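Local coordinates for protein yciO (Escherichia coli, PDB 1K7J) that is of uncertain function but belongs to the SUA5 family and possibly binds double-stranded RNA, at residues A[17-21]-A[131-136]. Residues are numbered along the deposited sequence; the frame is centred on the assembly and turned at random.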
ATOM      1  N   ILE A  17      -3.698   1.182 -17.277  1.00  9.51           N
ATOM      2  CA  ILE A  17      -3.866   1.761 -15.949  1.00  9.38           C
ATOM      3  C   ILE A  17      -5.363   1.991 -15.736  1.00  9.54           C
ATOM      4  O   ILE A  17      -5.911   1.658 -14.685  1.00  9.11           O
ATOM      5  CB  ILE A  17      -3.127   3.116 -15.827  1.00  8.43           C
ATOM      6  CG1 ILE A  17      -1.614   2.887 -15.800  1.00  8.70           C
ATOM      7  CG2 ILE A  17      -3.583   3.861 -14.574  1.00  8.63           C
ATOM      8  CD1 ILE A  17      -1.121   2.125 -14.571  1.00  8.49           C
ATOM      9  N   ASN A  18      -6.026   2.549 -16.745  1.00 10.20           N
ATOM     10  CA  ASN A  18      -7.458   2.812 -16.641  1.00 10.74           C
ATOM     11  C   ASN A  18      -8.257   1.526 -16.453  1.00 10.64           C
ATOM     12  O   ASN A  18      -9.166   1.470 -15.625  1.00 10.84           O
ATOM     13  CB  ASN A  18      -7.960   3.578 -17.871  1.00 11.80           C
ATOM     14  CG  ASN A  18      -7.490   5.024 -17.887  1.00 12.74           C
ATOM     15  OD1 ASN A  18      -6.993   5.538 -16.884  1.00 13.17           O
ATOM     16  ND2 ASN A  18      -7.659   5.693 -19.025  1.00 14.06           N
ATOM     17  N   GLN A  19      -7.917   0.489 -17.212  1.00 10.92           N
ATOM     18  CA  GLN A  19      -8.621  -0.780 -17.074  1.00 11.17           C
ATOM     19  C   GLN A  19      -8.419  -1.356 -15.672  1.00 10.51           C
ATOM     20  O   GLN A  19      -9.341  -1.920 -15.085  1.00 10.91           O
ATOM     21  CB  GLN A  19      -8.144  -1.781 -18.129  1.00 12.75           C
ATOM     22  CG  GLN A  19      -8.711  -1.518 -19.512  1.00 15.54           C
ATOM     23  CD  GLN A  19      -8.254  -2.542 -20.530  1.00 17.36           C
ATOM     24  OE1 GLN A  19      -8.287  -3.746 -20.275  1.00 18.27           O
ATOM     25  NE2 GLN A  19      -7.836  -2.069 -21.701  1.00 18.52           N
ATOM     26  N   ALA A  20      -7.212  -1.205 -15.136  1.00  9.79           N
ATOM     27  CA  ALA A  20      -6.913  -1.704 -13.799  1.00  9.54           C
ATOM     28  C   ALA A  20      -7.773  -0.970 -12.774  1.00  9.68           C
ATOM     29  O   ALA A  20      -8.340  -1.581 -11.870  1.00 10.48           O
ATOM     30  CB  ALA A  20      -5.432  -1.502 -13.481  1.00  9.13           C
ATOM     31  N   VAL A  21      -7.872   0.346 -12.925  1.00 10.59           N
ATOM     32  CA  VAL A  21      -8.668   1.151 -12.006  1.00 11.39           C
ATOM     33  C   VAL A  21     -10.152   0.788 -12.096  1.00 11.95           C
ATOM     34  O   VAL A  21     -10.862   0.803 -11.090  1.00 11.90           O
ATOM     35  CB  VAL A  21      -8.465   2.661 -12.280  1.00 11.69           C
ATOM     36  CG1 VAL A  21      -9.510   3.483 -11.533  1.00 12.45           C
ATOM     37  CG2 VAL A  21      -7.070   3.077 -11.831  1.00 12.42           C
ATOM     38  N   ALA A 131       0.356   6.268 -11.150  1.00  8.02           N
ATOM     39  CA  ALA A 131      -0.635   6.357 -12.217  1.00  7.84           C
ATOM     40  C   ALA A 131      -1.970   5.764 -11.763  1.00  8.11           C
ATOM     41  O   ALA A 131      -3.033   6.317 -12.045  1.00  8.10           O
ATOM     42  CB  ALA A 131      -0.131   5.632 -13.470  1.00  7.83           C
ATOM     43  N   LEU A 132      -1.915   4.637 -11.057  1.00  8.05           N
ATOM     44  CA  LEU A 132      -3.133   4.005 -10.564  1.00  7.97           C
ATOM     45  C   LEU A 132      -3.869   4.946  -9.610  1.00  7.88           C
ATOM     46  O   LEU A 132      -5.089   5.118  -9.702  1.00  8.15           O
ATOM     47  CB  LEU A 132      -2.799   2.693  -9.840  1.00  7.56           C
ATOM     48  CG  LEU A 132      -2.318   1.523 -10.707  1.00  7.43           C
ATOM     49  CD1 LEU A 132      -1.823   0.384  -9.816  1.00  7.40           C
ATOM     50  CD2 LEU A 132      -3.455   1.044 -11.602  1.00  8.05           C
ATOM     51  N   LEU A 133      -3.127   5.564  -8.698  1.00  8.44           N
ATOM     52  CA  LEU A 133      -3.732   6.473  -7.733  1.00  8.96           C
ATOM     53  C   LEU A 133      -4.305   7.710  -8.410  1.00  9.37           C
ATOM     54  O   LEU A 133      -5.391   8.163  -8.061  1.00  9.71           O
ATOM     55  CB  LEU A 133      -2.708   6.864  -6.667  1.00  9.11           C
ATOM     56  CG  LEU A 133      -2.252   5.680  -5.806  1.00  9.19           C
ATOM     57  CD1 LEU A 133      -1.136   6.126  -4.875  1.00  9.46           C
ATOM     58  CD2 LEU A 133      -3.437   5.116  -5.017  1.00 10.25           C
ATOM     59  N   GLU A 134      -3.583   8.254  -9.384  1.00  9.81           N
ATOM     60  CA  GLU A 134      -4.067   9.431 -10.096  1.00 11.01           C
ATOM     61  C   GLU A 134      -5.398   9.123 -10.778  1.00 10.85           C
ATOM     62  O   GLU A 134      -6.325   9.933 -10.748  1.00 10.81           O
ATOM     63  CB  GLU A 134      -3.052   9.879 -11.150  1.00 13.02           C
ATOM     64  CG  GLU A 134      -3.409  11.200 -11.816  1.00 16.55           C
ATOM     65  CD  GLU A 134      -2.434  11.580 -12.916  1.00 19.32           C
ATOM     66  OE1 GLU A 134      -1.212  11.411 -12.714  1.00 20.49           O
ATOM     67  OE2 GLU A 134      -2.889  12.057 -13.977  1.00 20.78           O
ATOM     68  N   ALA A 135      -5.493   7.950 -11.394  1.00 10.40           N
ATOM     69  CA  ALA A 135      -6.716   7.560 -12.084  1.00 10.82           C
ATOM     70  C   ALA A 135      -7.846   7.238 -11.109  1.00 11.11           C
ATOM     71  O   ALA A 135      -9.009   7.550 -11.377  1.00 11.92           O
ATOM     72  CB  ALA A 135      -6.444   6.360 -12.988  1.00 10.90           C
ATOM     73  N   LEU A 136      -7.511   6.621  -9.980  1.00 10.86           N
ATOM     74  CA  LEU A 136      -8.521   6.261  -8.984  1.00 11.09           C
ATOM     75  C   LEU A 136      -9.123   7.502  -8.325  1.00 10.86           C
ATOM     76  O   LEU A 136     -10.330   7.560  -8.087  1.00 11.26           O
ATOM     77  CB  LEU A 136      -7.915   5.339  -7.922  1.00 11.10           C
ATOM     78  CG  LEU A 136      -8.862   4.822  -6.831  1.00 11.91           C
ATOM     79  CD1 LEU A 136     -10.022   4.060  -7.453  1.00 12.65           C
ATOM     80  CD2 LEU A 136      -8.085   3.925  -5.880  1.00 12.35           C
TER
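Val21 overlaps the last turn of helix 127-136 with both of its methyls. CG2 lies 3.5 Å from Ala135 CB and 3.6 Å from Leu132 O, so it rests on a methyl and a backbone carbonyl at once. CG1, anti to the backbone N (chi1 168°), reaches instead toward the backbone of Leu136, 3.9 Å from its CA. One turn earlier, Ile17 also uses two branches: CG2 sits 3.6 Å from Ala131 O, while CD1 touches both Ala131 CB, at 3.8 Å, and Leu132 CD2. That Leu132 methyl also touches Ala20 CB, 3.7 Å away, and so contacts both Ile17 and Ala20. Replacing Ile17 with an alanine would probably open a gap beside Ala131 and let the Leu132 isobutyl group turn more freely. At the solvent side, Asn18 OD1 passes near Ala135 CB, but its hydrogen-bond partner is Gln14 of its own helix. Ala131 and Ala135 both point their short CB methyls toward helix 14-25, and the segment axes come within 9.2 Å at a crossing angle of -61°. Both helices pack against the mixed sheet, Ala20 and Leu132 meeting Ile172 of strand 170-173; Pro12 adjoins Ile17 and Ala131, and Arg25, farther along helix 14-25, hydrogen-bonds Leu136 O, linking the two helices again just before strand 140-144.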